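Local atomic coordinates of Myo-inositol dehydrogenase (Corynebacterium glutamicum, PDB entry 3EUW), a protein that probably oxidises myo-inositol at its 2-position with NAD+ as cofactor, as a member of the Gfo/Idh/MocA oxidoreductase family. Residues L81-V86 / K109-D114. Residues are numbered along the deposited sequence; the frame is centred on the assembly and turned at random.
Sequences LITRAV and KEKIGD
No ring or other flat side chain takes part where Thr83 and Val86 meet Lys111 and Ile112. Saturated carbons make nearly all of the contact. Ile112 sits at its centre. Its CG2 methyl lies 4.1 Å from Thr83 CA and so reaches the backbone of the other helix. The same methyl also touches Thr83 OG1. The hydrogen bond of that oxygen is made within its own helix, to the carbonyl of Val79; the touch on the methyl is van der Waals packing. Val86 approaches the base of the isoleucine, and the two side chains cross at about a right angle. With CG1 anti to the backbone N (chi1 168°), this methyl of Val86 is the branch that meets Ile112, 4.1 Å from its CB. At the more open side, Thr83 CG2 rests 3.9 Å from Lys111 CD. Here the lysine contributes its aliphatic stem. Towards the sheet, Ile82 and Val86 pack on Val119 of strand 119-121. The contact thus joins helices 78-87 and 102-112, which flank strand 92-94 in sequence. Such packing of neighbouring helices against a parallel sheet is characteristic of the Rossmann fold, here the domain that probably binds NAD, as in its family.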
ATOM      1  N   LEU A  81      45.272   4.191  -8.161  1.00 31.03           N
ATOM      2  CA  LEU A  81      44.751   3.393  -9.267  1.00 29.99           C
ATOM      3  C   LEU A  81      44.133   4.250 -10.380  1.00 29.78           C
ATOM      4  O   LEU A  81      44.307   3.959 -11.567  1.00 27.92           O
ATOM      5  CB  LEU A  81      43.737   2.378  -8.740  1.00 29.43           C
ATOM      6  CG  LEU A  81      44.373   1.292  -7.863  1.00 30.95           C
ATOM      7  CD1 LEU A  81      43.299   0.421  -7.233  1.00 29.85           C
ATOM      8  CD2 LEU A  81      45.309   0.445  -8.711  1.00 29.50           C
ATOM      9  N   ILE A  82      43.420   5.303 -10.003  1.00 27.27           N
ATOM     10  CA  ILE A  82      42.824   6.173 -10.998  1.00 27.80           C
ATOM     11  C   ILE A  82      43.922   6.767 -11.875  1.00 29.46           C
ATOM     12  O   ILE A  82      43.838   6.722 -13.099  1.00 30.09           O
ATOM     13  CB  ILE A  82      42.030   7.324 -10.336  1.00 27.97           C
ATOM     14  CG1 ILE A  82      40.703   6.782  -9.782  1.00 27.54           C
ATOM     15  CG2 ILE A  82      41.802   8.459 -11.341  1.00 24.07           C
ATOM     16  CD1 ILE A  82      39.877   7.804  -9.009  1.00 26.69           C
ATOM     17  N   THR A  83      44.953   7.310 -11.231  1.00 30.09           N
ATOM     18  CA  THR A  83      46.071   7.931 -11.923  1.00 31.24           C
ATOM     19  C   THR A  83      46.785   6.966 -12.874  1.00 32.01           C
ATOM     20  O   THR A  83      46.953   7.265 -14.052  1.00 31.91           O
ATOM     21  CB  THR A  83      47.101   8.496 -10.910  1.00 32.33           C
ATOM     22  OG1 THR A  83      46.467   9.471 -10.068  1.00 31.98           O
ATOM     23  CG2 THR A  83      48.259   9.150 -11.638  1.00 32.52           C
ATOM     24  N   ARG A  84      47.199   5.810 -12.368  1.00 32.62           N
ATOM     25  CA  ARG A  84      47.889   4.828 -13.197  1.00 33.88           C
ATOM     26  C   ARG A  84      47.080   4.425 -14.425  1.00 34.47           C
ATOM     27  O   ARG A  84      47.605   4.362 -15.539  1.00 32.92           O
ATOM     28  CB  ARG A  84      48.196   3.560 -12.404  1.00 35.99           C
ATOM     29  CG  ARG A  84      49.088   3.740 -11.192  1.00 40.73           C
ATOM     30  CD  ARG A  84      49.563   2.368 -10.743  1.00 45.28           C
ATOM     31  NE  ARG A  84      50.311   2.375  -9.491  1.00 47.66           N
ATOM     32  CZ  ARG A  84      51.084   1.369  -9.094  1.00 49.41           C
ATOM     33  NH1 ARG A  84      51.210   0.290  -9.857  1.00 49.81           N
ATOM     34  NH2 ARG A  84      51.718   1.437  -7.931  1.00 51.11           N
ATOM     35  N   ALA A  85      45.802   4.136 -14.213  1.00 33.80           N
ATOM     36  CA  ALA A  85      44.939   3.718 -15.307  1.00 34.99           C
ATOM     37  C   ALA A  85      44.798   4.822 -16.343  1.00 34.83           C
ATOM     38  O   ALA A  85      45.007   4.602 -17.535  1.00 34.77           O
ATOM     39  CB  ALA A  85      43.572   3.323 -14.769  1.00 34.82           C
ATOM     40  N   VAL A  86      44.446   6.013 -15.883  1.00 35.24           N
ATOM     41  CA  VAL A  86      44.275   7.147 -16.777  1.00 36.46           C
ATOM     42  C   VAL A  86      45.564   7.488 -17.537  1.00 36.15           C
ATOM     43  O   VAL A  86      45.519   7.797 -18.724  1.00 36.23           O
ATOM     44  CB  VAL A  86      43.774   8.388 -15.991  1.00 35.98           C
ATOM     45  CG1 VAL A  86      43.877   9.629 -16.846  1.00 38.00           C
ATOM     46  CG2 VAL A  86      42.332   8.181 -15.572  1.00 36.75           C
ATOM     47  N   LYS A 109      43.573  15.560  -9.701  1.00 34.43           N
ATOM     48  CA  LYS A 109      42.973  16.217 -10.856  1.00 36.38           C
ATOM     49  C   LYS A 109      43.994  16.970 -11.710  1.00 37.18           C
ATOM     50  O   LYS A 109      43.868  17.029 -12.933  1.00 35.83           O
ATOM     51  CB  LYS A 109      41.887  17.179 -10.404  1.00 37.28           C
ATOM     52  CG  LYS A 109      41.133  17.825 -11.546  1.00 40.76           C
ATOM     53  CD  LYS A 109      40.006  18.678 -10.997  1.00 45.46           C
ATOM     54  CE  LYS A 109      39.155  19.271 -12.100  1.00 47.57           C
ATOM     55  NZ  LYS A 109      38.011  20.019 -11.516  1.00 49.74           N
ATOM     56  N   GLU A 110      44.992  17.554 -11.057  1.00 38.47           N
ATOM     57  CA  GLU A 110      46.034  18.294 -11.754  1.00 40.80           C
ATOM     58  C   GLU A 110      46.983  17.369 -12.517  1.00 39.99           C
ATOM     59  O   GLU A 110      47.284  17.600 -13.684  1.00 38.47           O
ATOM     60  CB  GLU A 110      46.822  19.143 -10.754  1.00 44.66           C
ATOM     61  CG  GLU A 110      46.253  20.535 -10.534  1.00 50.99           C
ATOM     62  CD  GLU A 110      46.586  21.100  -9.161  1.00 55.60           C
ATOM     63  OE1 GLU A 110      47.694  20.820  -8.647  1.00 58.60           O
ATOM     64  OE2 GLU A 110      45.741  21.834  -8.601  1.00 57.37           O
ATOM     65  N   LYS A 111      47.445  16.312 -11.862  1.00 39.64           N
ATOM     66  CA  LYS A 111      48.360  15.386 -12.508  1.00 40.56           C
ATOM     67  C   LYS A 111      47.763  14.741 -13.756  1.00 40.00           C
ATOM     68  O   LYS A 111      48.411  14.684 -14.800  1.00 40.83           O
ATOM     69  CB  LYS A 111      48.803  14.299 -11.525  1.00 42.22           C
ATOM     70  CG  LYS A 111      49.859  13.361 -12.097  1.00 45.80           C
ATOM     71  CD  LYS A 111      50.402  12.385 -11.057  1.00 48.10           C
ATOM     72  CE  LYS A 111      51.199  13.097  -9.969  1.00 50.67           C
ATOM     73  NZ  LYS A 111      51.797  12.138  -8.988  1.00 49.46           N
ATOM     74  N   ILE A 112      46.525  14.270 -13.659  1.00 38.58           N
ATOM     75  CA  ILE A 112      45.878  13.610 -14.787  1.00 36.31           C
ATOM     76  C   ILE A 112      45.323  14.567 -15.841  1.00 36.56           C
ATOM     77  O   ILE A 112      45.174  14.199 -17.006  1.00 36.20           O
ATOM     78  CB  ILE A 112      44.736  12.685 -14.306  1.00 36.27           C
ATOM     79  CG1 ILE A 112      43.603  13.515 -13.708  1.00 35.28           C
ATOM     80  CG2 ILE A 112      45.256  11.723 -13.255  1.00 35.74           C
ATOM     81  CD1 ILE A 112      42.416  12.690 -13.287  1.00 38.10           C
ATOM     82  N   GLY A 113      45.011  15.791 -15.433  1.00 35.69           N
ATOM     83  CA  GLY A 113      44.475  16.766 -16.369  1.00 37.37           C
ATOM     84  C   GLY A 113      43.287  16.273 -17.186  1.00 38.96           C
ATOM     85  O   GLY A 113      42.249  15.906 -16.633  1.00 38.98           O
ATOM     86  N   ASP A 114      43.441  16.271 -18.507  1.00 39.77           N
ATOM     87  CA  ASP A 114      42.382  15.835 -19.413  1.00 40.19           C
ATOM     88  C   ASP A 114      42.069  14.343 -19.286  1.00 38.19           C
ATOM     89  O   ASP A 114      41.038  13.872 -19.774  1.00 36.15           O
ATOM     90  CB  ASP A 114      42.765  16.178 -20.855  1.00 44.45           C
ATOM     91  CG  ASP A 114      42.763  17.680 -21.116  1.00 48.39           C
ATOM     92  OD1 ASP A 114      41.660  18.265 -21.218  1.00 49.70           O
ATOM     93  OD2 ASP A 114      43.861  18.275 -21.208  1.00 50.14           O
TER